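PDB 5OL0: putative silent information regulator 2 from Leishmania infantum, which probably acts as an NAD-dependent, zinc-containing class I sirtuin deacetylase that removes acetyl groups from lysine side chains and regulates gene expression. Local coordinates for residues A25-I28 / N32-R35; E13-E18 / S236-V241; P51-P56 / R93-W98; P104-H109 / N289-A294. All coordinates share one frame; numbering follows the deposited sequence.

Contact 1 of 4, residues A25-I28 / N32-R35; sequences AHYI and NVRR
A Schellman motif ends helix 21-30, and through it Ile-28 and Val-33 meet where the chain turns from that helix toward strand 36-40 of the Rossmann-type sheet. The evidence is in the backbone: Val-33 N donates to Ile-28 O over 2.9 Å with an N-H...O angle of 168°. Asn-32, with phi at 48°, is the C-prime residue, and its own N bonds to Arg-29 O. Although Asn-32 N also comes near Ile-28 O, the angle there is too poor for a bond.

The reversal points CB of Val-33 back at the helix, which gives the motif its apolar part. Ile-28 CG2 lies 4.2 Å from Val-33 CB. One methyl of Val-33, CG2, anti to the carbonyl carbon, is the branch turned to Ile-28 CA, at 3.9 Å, and to the ring of Tyr-27. Leu-213 of strand 213-217 touches both Ile-28 and Val-33, which ties the helix end to the sheet. On the exposed side, Asn-32 OD1 takes two weak hydrogen bonds from NE and NH2 of Arg-34, a link within segment 32-35 itself. Across the contact, the Tyr-27 ring is approached obliquely, its CE1 standing 3.8 Å from Val-33 CG2.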
loop_
_atom_site.group_PDB
_atom_site.type_symbol
_atom_site.label_atom_id
_atom_site.label_comp_id
_atom_site.label_asym_id
_atom_site.label_seq_id
_atom_site.Cartn_x
_atom_site.Cartn_y
_atom_site.Cartn_z
ATOM N N ALA A 25 -13.053 -3.502 17.735
ATOM C CA ALA A 25 -14.348 -3.022 17.240
ATOM C C ALA A 25 -15.112 -2.252 18.331
ATOM O O ALA A 25 -15.687 -1.184 18.046
ATOM C CB ALA A 25 -15.207 -4.166 16.749
ATOM N N HIS A 26 -15.139 -2.820 19.537
ATOM C CA HIS A 26 -15.693 -2.128 20.745
ATOM C C HIS A 26 -15.087 -0.775 20.942
ATOM O O HIS A 26 -15.812 0.201 21.195
ATOM C CB HIS A 26 -15.386 -2.861 22.065
ATOM C CG HIS A 26 -16.380 -3.909 22.461
ATOM N ND1 HIS A 26 -17.615 -3.599 22.999
ATOM C CD2 HIS A 26 -16.279 -5.265 22.504
ATOM C CE1 HIS A 26 -18.248 -4.723 23.304
ATOM N NE2 HIS A 26 -17.459 -5.747 23.014
ATOM N N TYR A 27 -13.760 -0.698 20.863
ATOM C CA TYR A 27 -13.061 0.569 21.103
ATOM C C TYR A 27 -13.481 1.600 20.050
ATOM O O TYR A 27 -13.814 2.749 20.385
ATOM C CB TYR A 27 -11.543 0.372 21.085
ATOM C CG TYR A 27 -10.669 1.628 21.279
ATOM C CD1 TYR A 27 -10.353 2.490 20.181
ATOM C CD2 TYR A 27 -10.085 1.919 22.525
ATOM C CE1 TYR A 27 -9.561 3.636 20.352
ATOM C CE2 TYR A 27 -9.234 3.045 22.697
ATOM C CZ TYR A 27 -8.977 3.893 21.625
ATOM O OH TYR A 27 -8.196 5.011 21.779
ATOM N N ILE A 28 -13.478 1.196 18.789
ATOM C CA ILE A 28 -13.949 2.083 17.697
ATOM C C ILE A 28 -15.399 2.593 17.937
ATOM O O ILE A 28 -15.696 3.800 17.743
ATOM C CB ILE A 28 -13.859 1.382 16.338
ATOM C CG1 ILE A 28 -12.363 1.253 15.885
ATOM C CG2 ILE A 28 -14.635 2.132 15.291
ATOM C CD1 ILE A 28 -12.196 0.267 14.759
ATOM N N ASN A 32 -16.381 6.159 19.600
ATOM C CA ASN A 32 -16.751 6.897 18.395
ATOM C C ASN A 32 -15.506 7.374 17.582
ATOM O O ASN A 32 -15.328 8.565 17.309
ATOM C CB ASN A 32 -17.624 8.116 18.747
ATOM C CG ASN A 32 -18.258 8.736 17.531
ATOM O OD1 ASN A 32 -18.575 8.056 16.544
ATOM N ND2 ASN A 32 -18.420 10.051 17.582
ATOM N N VAL A 33 -14.681 6.423 17.183
ATOM C CA VAL A 33 -13.447 6.742 16.466
ATOM C C VAL A 33 -13.779 7.100 15.052
ATOM O O VAL A 33 -14.365 6.307 14.359
ATOM C CB VAL A 33 -12.469 5.551 16.480
ATOM C CG1 VAL A 33 -11.279 5.837 15.568
ATOM C CG2 VAL A 33 -11.954 5.373 17.912
ATOM N N ARG A 34 -13.387 8.297 14.659
ATOM C CA ARG A 34 -13.643 8.864 13.342
ATOM C C ARG A 34 -12.408 9.201 12.522
ATOM O O ARG A 34 -12.538 9.561 11.348
ATOM C CB ARG A 34 -14.363 10.249 13.499
ATOM C CG ARG A 34 -15.739 10.243 14.123
ATOM C CD ARG A 34 -16.746 9.634 13.174
ATOM N NE ARG A 34 -17.946 9.181 13.857
ATOM C CZ ARG A 34 -18.928 8.473 13.288
ATOM N NH1 ARG A 34 -18.897 8.145 11.992
ATOM N NH2 ARG A 34 -19.970 8.098 14.024
ATOM N N ARG A 35 -11.235 9.192 13.121
ATOM C CA ARG A 35 -10.039 9.573 12.427
ATOM C C ARG A 35 -9.091 8.321 12.329
ATOM O O ARG A 35 -8.079 8.230 13.054
ATOM C CB ARG A 35 -9.398 10.765 13.146
ATOM C CG ARG A 35 -10.388 11.958 13.192
ATOM C CD ARG A 35 -9.704 13.255 13.365
ATOM N NE ARG A 35 -8.805 13.217 14.514
ATOM C CZ ARG A 35 -9.097 13.620 15.749
ATOM N NH1 ARG A 35 -10.311 14.104 16.054
ATOM N NH2 ARG A 35 -8.153 13.559 16.693
#

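Contact 2 of 4, residues E13-E18 / S236-V241; sequences EHVLGE and SVPRVV
This is a small apolar contact between an N-terminal beta turn and the residues leading into strand 239-242, the neighbour of edge strand 279-282 in the parallel Rossmann-type sheet of the sirtuin fold. Val-15 and Leu-16 occupy the middle of a type I turn from His-14 to Gly-17, and both rest on Pro-238, just ahead of the strand. The closest pair of CA atoms, those of Val-15 and Pro-238, is 6.6 Å apart, and the contacts run from side chains to Pro-238 and to the backbone O of Ser-236.

Val-15 presents both methyls to Ser-236 O, with CG1 and CG2 each 3.8 Å from that oxygen. CG1, anti to the backbone N (chi1 167°), also reaches the ring at Pro-238 CD, the two side chains crossing at about a right angle. Tyr-27 of helix 21-30 touches Val-15, Leu-16 and Pro-238, adding to the apolar group.

The turn is braced from within. Gly-17 N donates to His-14 O, while Leu-16 N donates to His-14 ND1 at 3.1 Å and 169°, only 1° out of the imidazole plane. That bond uses ND1 as acceptor, and NE2 at the other side of the ring bonds to Asp-279 O, so both ring nitrogens are engaged and the rotation of the ring is fixed. Leu-16 then lays its CD2 methyl against the proline, 3.8 Å from Pro-238 CB.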
loop_
_atom_site.group_PDB
_atom_site.type_symbol
_atom_site.label_atom_id
_atom_site.label_comp_id
_atom_site.label_asym_id
_atom_site.label_seq_id
_atom_site.Cartn_x
_atom_site.Cartn_y
_atom_site.Cartn_z
ATOM N N GLU A 13 -1.451 -3.110 30.765
ATOM C CA GLU A 13 -2.865 -2.797 30.466
ATOM C C GLU A 13 -2.920 -2.053 29.138
ATOM O O GLU A 13 -2.316 -0.951 28.981
ATOM C CB GLU A 13 -3.525 -1.883 31.518
ATOM C CG GLU A 13 -4.036 -2.607 32.732
ATOM C CD GLU A 13 -5.162 -3.570 32.428
ATOM O OE1 GLU A 13 -5.986 -3.323 31.501
ATOM O OE2 GLU A 13 -5.196 -4.573 33.149
ATOM N N HIS A 14 -3.720 -2.614 28.244
ATOM C CA HIS A 14 -3.812 -2.164 26.880
ATOM C C HIS A 14 -4.808 -1.015 26.688
ATOM O O HIS A 14 -5.944 -1.048 27.151
ATOM C CB HIS A 14 -4.197 -3.338 25.954
ATOM C CG HIS A 14 -3.595 -3.199 24.599
ATOM N ND1 HIS A 14 -4.080 -2.300 23.692
ATOM C CD2 HIS A 14 -2.481 -3.746 24.039
ATOM C CE1 HIS A 14 -3.320 -2.311 22.614
ATOM N NE2 HIS A 14 -2.345 -3.181 22.797
ATOM N N VAL A 15 -4.419 -0.038 25.898
ATOM C CA VAL A 15 -5.341 1.039 25.505
ATOM C C VAL A 15 -6.669 0.492 24.923
ATOM O O VAL A 15 -7.707 1.160 25.029
ATOM C CB VAL A 15 -4.622 1.973 24.491
ATOM C CG1 VAL A 15 -5.545 2.915 23.782
ATOM C CG2 VAL A 15 -3.565 2.794 25.218
ATOM N N LEU A 16 -6.647 -0.690 24.286
ATOM C CA LEU A 16 -7.875 -1.241 23.689
ATOM C C LEU A 16 -8.781 -2.013 24.687
ATOM O O LEU A 16 -9.865 -2.446 24.291
ATOM C CB LEU A 16 -7.564 -2.146 22.491
ATOM C CG LEU A 16 -6.978 -1.495 21.257
ATOM C CD1 LEU A 16 -6.607 -2.586 20.248
ATOM C CD2 LEU A 16 -7.950 -0.487 20.642
ATOM N N GLY A 17 -8.312 -2.225 25.919
ATOM C CA GLY A 17 -9.010 -3.049 26.900
ATOM C C GLY A 17 -8.585 -4.460 26.612
ATOM O O GLY A 17 -7.607 -4.926 27.144
ATOM N N GLU A 18 -9.287 -5.128 25.705
ATOM C CA GLU A 18 -8.873 -6.446 25.220
ATOM C C GLU A 18 -8.227 -6.286 23.873
ATOM O O GLU A 18 -8.860 -5.779 22.965
ATOM C CB GLU A 18 -10.071 -7.378 25.100
ATOM C CG GLU A 18 -10.737 -7.685 26.425
ATOM C CD GLU A 18 -9.740 -8.260 27.413
ATOM O OE1 GLU A 18 -9.248 -9.392 27.164
ATOM O OE2 GLU A 18 -9.422 -7.559 28.409
ATOM N N SER A 236 -0.096 7.664 22.402
ATOM C CA SER A 236 -1.175 7.004 23.116
ATOM C C SER A 236 -2.190 6.316 22.218
ATOM O O SER A 236 -3.059 5.596 22.730
ATOM C CB SER A 236 -1.932 8.070 23.912
ATOM O OG SER A 236 -2.369 9.112 23.015
ATOM N N VAL A 237 -2.137 6.504 20.907
ATOM C CA VAL A 237 -3.195 5.907 20.084
ATOM C C VAL A 237 -2.890 4.449 19.689
ATOM O O VAL A 237 -1.749 4.115 19.429
ATOM C CB VAL A 237 -3.580 6.741 18.867
ATOM C CG1 VAL A 237 -4.048 8.136 19.309
ATOM C CG2 VAL A 237 -2.509 6.722 17.810
ATOM N N PRO A 238 -3.915 3.606 19.622
ATOM C CA PRO A 238 -3.720 2.232 19.228
ATOM C C PRO A 238 -3.192 2.096 17.788
ATOM O O PRO A 238 -3.570 2.906 16.880
ATOM C CB PRO A 238 -5.101 1.590 19.360
ATOM C CG PRO A 238 -6.057 2.708 19.509
ATOM C CD PRO A 238 -5.313 3.900 19.969
ATOM N N ARG A 239 -2.308 1.102 17.608
ATOM C CA ARG A 239 -1.742 0.807 16.317
ATOM C C ARG A 239 -1.941 -0.682 16.073
ATOM O O ARG A 239 -1.456 -1.492 16.827
ATOM C CB ARG A 239 -0.277 1.226 16.235
ATOM C CG ARG A 239 0.014 2.650 16.654
ATOM C CD ARG A 239 1.435 3.090 16.307
ATOM N NE ARG A 239 2.413 2.346 17.097
ATOM C CZ ARG A 239 3.742 2.556 17.061
ATOM N NH1 ARG A 239 4.297 3.503 16.309
ATOM N NH2 ARG A 239 4.527 1.835 17.822
ATOM N N VAL A 240 -2.717 -1.027 15.058
ATOM C CA VAL A 240 -3.133 -2.384 14.823
ATOM C C VAL A 240 -2.341 -2.849 13.623
ATOM O O VAL A 240 -2.427 -2.236 12.561
ATOM C CB VAL A 240 -4.675 -2.447 14.529
ATOM C CG1 VAL A 240 -5.077 -3.831 14.084
ATOM C CG2 VAL A 240 -5.443 -2.113 15.797
ATOM N N VAL A 241 -1.568 -3.914 13.760
ATOM C CA VAL A 241 -0.762 -4.385 12.627
ATOM C C VAL A 241 -1.336 -5.724 12.244
ATOM O O VAL A 241 -1.440 -6.602 13.107
ATOM C CB VAL A 241 0.726 -4.508 12.957
ATOM C CG1 VAL A 241 1.489 -5.001 11.738
ATOM C CG2 VAL A 241 1.265 -3.158 13.459
#

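Contact 3 of 4, residues P51-P56 / R93-W98; sequences PDFRSP and RELNLW
Leu-95 and Pro-51 form the centre of this contact, with Phe-53 at its border. The Leu-95 methyl CD2 does most of the touching: it stands 3.8 Å from Pro-51 O, 4.4 Å from Pro-51 CB and 4.4 Å from Phe-53 CE1. Its approach to the phenyl ring is oblique. With CG of Leu-95 anti to the carbonyl carbon (chi1 -74°), the branch leans toward the loop. The proline ring in turn reaches two backbone carbonyls near the end of helix 85-95, its CD being 4.0 Å from Leu-95 O and its CG a little farther from Glu-94 O. The contact is thus made of apolar carbons and carbonyl oxygens.

In the second shell, the loop is folded by a type I beta turn from Asp-52 to Ser-55, closed by Ser-55 N donating to Asp-52 O. An Asx turn is superimposed on it: Arg-54 N bonds to Asp-52 OD1 at 2.9 Å, met from above the carboxylate plane. The guanidinium of Arg-54 returns to the same carboxylate through a long, weak salt bridge, NH1 to OD2. Across the contact, Asn-96, with positive phi, is the first residue to leave the helical conformation, and Glu-94 OE1 is bonded to Asn-63 ND2.

The Leu-95 side chain lies about 6 Å from that of Ile-128, a probable NAD-binding residue, consistent with this loop belonging to the sirtuin cofactor-binding region. Farther out, Phe-102 and Pro-72 from loops meet Pro-51 and Phe-53 respectively. The contact joins the loop after strand 36-40 to the end of helix 85-95, and Ile-60 of helix 59-67 packs against both Pro-51 and Leu-95.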
loop_
_atom_site.group_PDB
_atom_site.type_symbol
_atom_site.label_atom_id
_atom_site.label_comp_id
_atom_site.label_asym_id
_atom_site.label_seq_id
_atom_site.Cartn_x
_atom_site.Cartn_y
_atom_site.Cartn_z
ATOM N N PRO A 51 1.281 -11.339 -8.599
ATOM C CA PRO A 51 2.571 -12.077 -8.618
ATOM C C PRO A 51 3.591 -11.544 -7.597
ATOM O O PRO A 51 4.040 -10.390 -7.735
ATOM C CB PRO A 51 3.109 -11.836 -10.062
ATOM C CG PRO A 51 1.920 -11.491 -10.897
ATOM C CD PRO A 51 0.919 -10.853 -9.965
ATOM N N ASP A 52 3.913 -12.354 -6.577
ATOM C CA ASP A 52 5.047 -12.077 -5.658
ATOM C C ASP A 52 6.434 -12.220 -6.335
ATOM O O ASP A 52 6.800 -13.327 -6.774
ATOM C CB ASP A 52 5.008 -13.002 -4.446
ATOM C CG ASP A 52 5.838 -12.487 -3.290
ATOM O OD1 ASP A 52 6.922 -11.883 -3.485
ATOM O OD2 ASP A 52 5.385 -12.678 -2.156
ATOM N N PHE A 53 7.193 -11.113 -6.360
ATOM C CA PHE A 53 8.589 -11.074 -6.848
ATOM C C PHE A 53 9.393 -12.273 -6.364
ATOM O O PHE A 53 10.243 -12.802 -7.083
ATOM C CB PHE A 53 9.420 -9.872 -6.274
ATOM C CG PHE A 53 8.836 -8.504 -6.469
ATOM C CD1 PHE A 53 8.557 -8.009 -7.747
ATOM C CD2 PHE A 53 8.643 -7.665 -5.358
ATOM C CE1 PHE A 53 8.032 -6.729 -7.904
ATOM C CE2 PHE A 53 8.121 -6.383 -5.513
ATOM C CZ PHE A 53 7.809 -5.918 -6.783
ATOM N N ARG A 54 9.181 -12.590 -5.083
ATOM C CA ARG A 54 10.067 -13.438 -4.298
ATOM C C ARG A 54 9.745 -14.910 -4.393
ATOM O O ARG A 54 10.523 -15.736 -3.876
ATOM C CB ARG A 54 10.049 -13.008 -2.824
ATOM C CG ARG A 54 10.689 -11.646 -2.493
ATOM C CD ARG A 54 10.389 -11.256 -1.042
ATOM N NE ARG A 54 8.949 -11.409 -0.751
ATOM C CZ ARG A 54 8.383 -11.389 0.466
ATOM N NH1 ARG A 54 7.059 -11.555 0.581
ATOM N NH2 ARG A 54 9.116 -11.215 1.564
ATOM N N SER A 55 8.623 -15.243 -5.037
ATOM C CA SER A 55 8.144 -16.602 -5.133
ATOM C C SER A 55 8.739 -17.365 -6.326
ATOM O O SER A 55 8.440 -17.023 -7.472
ATOM C CB SER A 55 6.617 -16.603 -5.281
ATOM O OG SER A 55 6.212 -17.897 -5.692
ATOM N N PRO A 56 9.537 -18.420 -6.066
ATOM C CA PRO A 56 10.208 -19.185 -7.138
ATOM C C PRO A 56 9.382 -19.791 -8.277
ATOM O O PRO A 56 9.829 -19.759 -9.402
ATOM C CB PRO A 56 10.979 -20.263 -6.364
ATOM C CG PRO A 56 11.406 -19.517 -5.137
ATOM C CD PRO A 56 10.173 -18.719 -4.759
ATOM N N ARG A 93 5.698 -5.860 -17.980
ATOM C CA ARG A 93 4.927 -6.727 -18.840
ATOM C C ARG A 93 4.313 -7.940 -18.120
ATOM O O ARG A 93 3.268 -8.443 -18.541
ATOM C CB ARG A 93 5.849 -7.324 -19.925
ATOM C CG ARG A 93 5.889 -6.597 -21.218
ATOM C CD ARG A 93 6.564 -7.448 -22.301
ATOM N NE ARG A 93 8.016 -7.529 -22.132
ATOM C CZ ARG A 93 8.886 -6.515 -22.335
ATOM N NH1 ARG A 93 8.486 -5.288 -22.697
ATOM N NH2 ARG A 93 10.189 -6.712 -22.138
ATOM N N GLU A 94 5.003 -8.445 -17.100
ATOM C CA GLU A 94 4.563 -9.608 -16.339
ATOM C C GLU A 94 3.671 -9.358 -15.125
ATOM O O GLU A 94 2.897 -10.216 -14.760
ATOM C CB GLU A 94 5.794 -10.448 -15.959
ATOM C CG GLU A 94 6.524 -10.919 -17.213
ATOM C CD GLU A 94 7.521 -12.008 -16.928
ATOM O OE1 GLU A 94 8.478 -11.756 -16.151
ATOM O OE2 GLU A 94 7.339 -13.118 -17.487
ATOM N N LEU A 95 3.747 -8.182 -14.522
ATOM C CA LEU A 95 2.993 -7.915 -13.305
ATOM C C LEU A 95 1.534 -7.643 -13.532
ATOM O O LEU A 95 0.769 -7.827 -12.612
ATOM C CB LEU A 95 3.596 -6.764 -12.556
ATOM C CG LEU A 95 4.901 -7.095 -11.828
ATOM C CD1 LEU A 95 5.640 -5.796 -11.599
ATOM C CD2 LEU A 95 4.660 -7.793 -10.506
ATOM N N ASN A 96 1.166 -7.153 -14.727
ATOM C CA ASN A 96 -0.241 -6.935 -15.102
ATOM C C ASN A 96 -0.951 -5.915 -14.218
ATOM O O ASN A 96 -2.089 -6.094 -13.870
ATOM C CB ASN A 96 -1.002 -8.295 -15.115
ATOM C CG ASN A 96 -1.011 -8.910 -16.477
ATOM O OD1 ASN A 96 -1.167 -8.204 -17.474
ATOM N ND2 ASN A 96 -0.827 -10.231 -16.538
ATOM N N LEU A 97 -0.234 -4.863 -13.825
ATOM C CA LEU A 97 -0.753 -3.897 -12.867
ATOM C C LEU A 97 -1.580 -2.791 -13.502
ATOM O O LEU A 97 -1.992 -1.878 -12.807
ATOM C CB LEU A 97 0.408 -3.272 -12.066
ATOM C CG LEU A 97 1.062 -4.333 -11.173
ATOM C CD1 LEU A 97 2.308 -3.786 -10.487
ATOM C CD2 LEU A 97 0.112 -4.861 -10.152
ATOM N N TRP A 98 -1.795 -2.872 -14.817
ATOM C CA TRP A 98 -2.586 -1.882 -15.569
ATOM C C TRP A 98 -3.965 -1.930 -14.978
ATOM O O TRP A 98 -4.462 -3.030 -14.732
ATOM C CB TRP A 98 -2.678 -2.268 -17.077
ATOM C CG TRP A 98 -1.361 -2.635 -17.624
ATOM C CD1 TRP A 98 -0.919 -3.904 -17.871
ATOM C CD2 TRP A 98 -0.238 -1.759 -17.878
ATOM N NE1 TRP A 98 0.338 -3.867 -18.343
ATOM C CE2 TRP A 98 0.821 -2.584 -18.300
ATOM C CE3 TRP A 98 -0.046 -0.372 -17.815
ATOM C CZ2 TRP A 98 2.076 -2.074 -18.698
ATOM C CZ3 TRP A 98 1.197 0.154 -18.197
ATOM C CH2 TRP A 98 2.251 -0.705 -18.625
#

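Contact 4 of 4, residues P104-H109 / N289-A294; sequences PTAVHH and NVVTLA
Val-290 points its CB from helix 286-296 toward the first turn of helix 106-116, and its two methyls make most of the contact. CG1, anti to the backbone N (chi1 160°), lies 3.9 Å from Ala-106 O and 4.1 Å from Val-107 CA, so it rests on the backbone of the opposing helix. CG2, anti to the carbonyl carbon instead, meets a single methyl, Val-107 CG2, at 3.8 Å; the two valine side chains cross at about a right angle. Next along the helix, Val-291 adds a looser touch at the border, its CG2 4.2 Å from Ala-106 CB. The CA atoms of Val-107 and Val-290 are 6.1 Å apart, a close approach at which an alanine and valines are the residues that meet.

Thr-105 is the N-cap of helix 106-116, with OG1 accepting a weak bond from Val-107 N, and the same N-H is also bonded to Gln-287 OE1 of helix 286-296. That polar link joins the two helices beside the apolar contact. Thr-105 OG1 bonds in addition to Ala-44 O, tying the cap to the loop after strand 36-40. Phe-110 and Met-307 extend the apolar surroundings, touching Val-290 and Ala-106 respectively.

The Val-107 side chain comes within about 4 Å of that of Cys-286, a probable NAD-binding residue, so this helix pair lies next to the likely cofactor site. Between the segments themselves the interaction is purely van der Waals: the methyls of beta-branched valines meet one another, an alanine and a backbone carbonyl, while Val-107 N is held by Gln-287 OE1 and, weakly, by Thr-105 OG1.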
loop_
_atom_site.group_PDB
_atom_site.type_symbol
_atom_site.label_atom_id
_atom_site.label_comp_id
_atom_site.label_asym_id
_atom_site.label_seq_id
_atom_site.Cartn_x
_atom_site.Cartn_y
_atom_site.Cartn_z
ATOM N N PRO A 104 -10.388 -5.607 -6.431
ATOM C CA PRO A 104 -10.173 -5.379 -5.010
ATOM C C PRO A 104 -10.491 -6.551 -4.146
ATOM O O PRO A 104 -11.382 -7.305 -4.452
ATOM C CB PRO A 104 -11.128 -4.237 -4.661
ATOM C CG PRO A 104 -11.585 -3.670 -5.940
ATOM C CD PRO A 104 -11.322 -4.636 -7.034
ATOM N N THR A 105 -9.764 -6.644 -3.045
ATOM C CA THR A 105 -9.922 -7.659 -2.020
ATOM C C THR A 105 -10.886 -7.180 -0.913
ATOM O O THR A 105 -11.346 -6.034 -0.911
ATOM C CB THR A 105 -8.586 -8.070 -1.376
ATOM O OG1 THR A 105 -8.134 -7.058 -0.460
ATOM C CG2 THR A 105 -7.496 -8.420 -2.417
ATOM N N ALA A 106 -11.175 -8.077 0.018
ATOM C CA ALA A 106 -11.931 -7.758 1.214
ATOM C C ALA A 106 -11.304 -6.583 1.997
ATOM O O ALA A 106 -12.006 -5.672 2.412
ATOM C CB ALA A 106 -12.045 -9.001 2.087
ATOM N N VAL A 107 -9.982 -6.544 2.123
ATOM C CA VAL A 107 -9.339 -5.390 2.778
ATOM C C VAL A 107 -9.725 -4.077 2.053
ATOM O O VAL A 107 -10.066 -3.079 2.685
ATOM C CB VAL A 107 -7.799 -5.567 2.767
ATOM C CG1 VAL A 107 -7.083 -4.263 3.069
ATOM C CG2 VAL A 107 -7.353 -6.648 3.758
ATOM N N HIS A 108 -9.586 -4.071 0.737
ATOM C CA HIS A 108 -9.857 -2.877 -0.048
ATOM C C HIS A 108 -11.323 -2.346 0.073
ATOM O O HIS A 108 -11.616 -1.095 0.213
ATOM C CB HIS A 108 -9.454 -3.103 -1.516
ATOM C CG HIS A 108 -8.009 -3.471 -1.724
ATOM N ND1 HIS A 108 -6.998 -2.534 -1.740
ATOM C CD2 HIS A 108 -7.407 -4.662 -1.942
ATOM C CE1 HIS A 108 -5.843 -3.140 -1.946
ATOM N NE2 HIS A 108 -6.062 -4.425 -2.085
ATOM N N HIS A 109 -12.252 -3.281 -0.030
ATOM C CA HIS A 109 -13.661 -2.984 0.172
ATOM C C HIS A 109 -13.901 -2.504 1.611
ATOM O O HIS A 109 -14.693 -1.620 1.819
ATOM C CB HIS A 109 -14.522 -4.223 -0.123
ATOM C CG HIS A 109 -14.582 -4.564 -1.576
ATOM N ND1 HIS A 109 -14.992 -3.656 -2.520
ATOM C CD2 HIS A 109 -14.273 -5.697 -2.244
ATOM C CE1 HIS A 109 -14.945 -4.222 -3.706
ATOM N NE2 HIS A 109 -14.547 -5.469 -3.564
ATOM N N ASN A 289 -9.027 -11.545 8.817
ATOM C CA ASN A 289 -9.089 -10.659 9.962
ATOM C C ASN A 289 -9.969 -9.457 9.719
ATOM O O ASN A 289 -10.700 -9.062 10.620
ATOM C CB ASN A 289 -7.703 -10.214 10.399
ATOM C CG ASN A 289 -6.910 -11.358 11.027
ATOM O OD1 ASN A 289 -7.475 -12.184 11.697
ATOM N ND2 ASN A 289 -5.613 -11.395 10.801
ATOM N N VAL A 290 -9.960 -8.928 8.502
ATOM C CA VAL A 290 -10.805 -7.770 8.195
ATOM C C VAL A 290 -12.255 -8.198 8.195
ATOM O O VAL A 290 -13.103 -7.445 8.631
ATOM C CB VAL A 290 -10.364 -7.132 6.885
ATOM C CG1 VAL A 290 -11.394 -6.283 6.262
ATOM C CG2 VAL A 290 -9.100 -6.305 7.131
ATOM N N VAL A 291 -12.526 -9.391 7.704
ATOM C CA VAL A 291 -13.913 -9.891 7.648
ATOM C C VAL A 291 -14.433 -10.008 9.093
ATOM O O VAL A 291 -15.527 -9.473 9.428
ATOM C CB VAL A 291 -14.011 -11.198 6.867
ATOM C CG1 VAL A 291 -15.319 -11.948 7.158
ATOM C CG2 VAL A 291 -13.848 -10.924 5.363
ATOM N N THR A 292 -13.615 -10.603 9.964
ATOM C CA THR A 292 -13.995 -10.696 11.384
ATOM C C THR A 292 -14.210 -9.340 12.007
ATOM O O THR A 292 -15.170 -9.155 12.701
ATOM C CB THR A 292 -12.949 -11.440 12.158
ATOM O OG1 THR A 292 -12.764 -12.675 11.524
ATOM C CG2 THR A 292 -13.347 -11.679 13.656
ATOM N N LEU A 293 -13.284 -8.407 11.787
ATOM C CA LEU A 293 -13.451 -7.038 12.269
ATOM C C LEU A 293 -14.742 -6.397 11.825
ATOM O O LEU A 293 -15.492 -5.754 12.629
ATOM C CB LEU A 293 -12.226 -6.174 11.915
ATOM C CG LEU A 293 -12.213 -4.730 12.329
ATOM C CD1 LEU A 293 -12.446 -4.572 13.830
ATOM C CD2 LEU A 293 -10.863 -4.133 11.912
ATOM N N ALA A 294 -15.058 -6.616 10.572
ATOM C CA ALA A 294 -16.288 -6.117 9.992
ATOM C C ALA A 294 -17.525 -6.660 10.713
ATOM O O ALA A 294 -18.454 -5.882 11.016
ATOM C CB ALA A 294 -16.352 -6.444 8.526
#

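Overall arrangement
Contacts 1, 2 and 4 lie at the Rossmann-type end of the molecule, whereas contact 3 stands apart, its centre about 36 Å from that of contact 1. Contacts 1 and 2 share Tyr-27: its CG lies 3.5 Å from Leu-16 CD2, joining the N-terminal turn to helix 21-30. The same helix meets contact 4 through Ala-25 CB and Leu-293 CD1, 4.0 Å apart. Contacts 3 and 4 do not touch, with about 10 Å between nearest atoms, yet each comes near a probable NAD-binding residue: the Leu-95 side chain is about 6 Å from that of Ile-128, and Val-107 adjoins Cys-286. Contacts 1 and 2 lie away from the zinc and the probable NAD-binding residues.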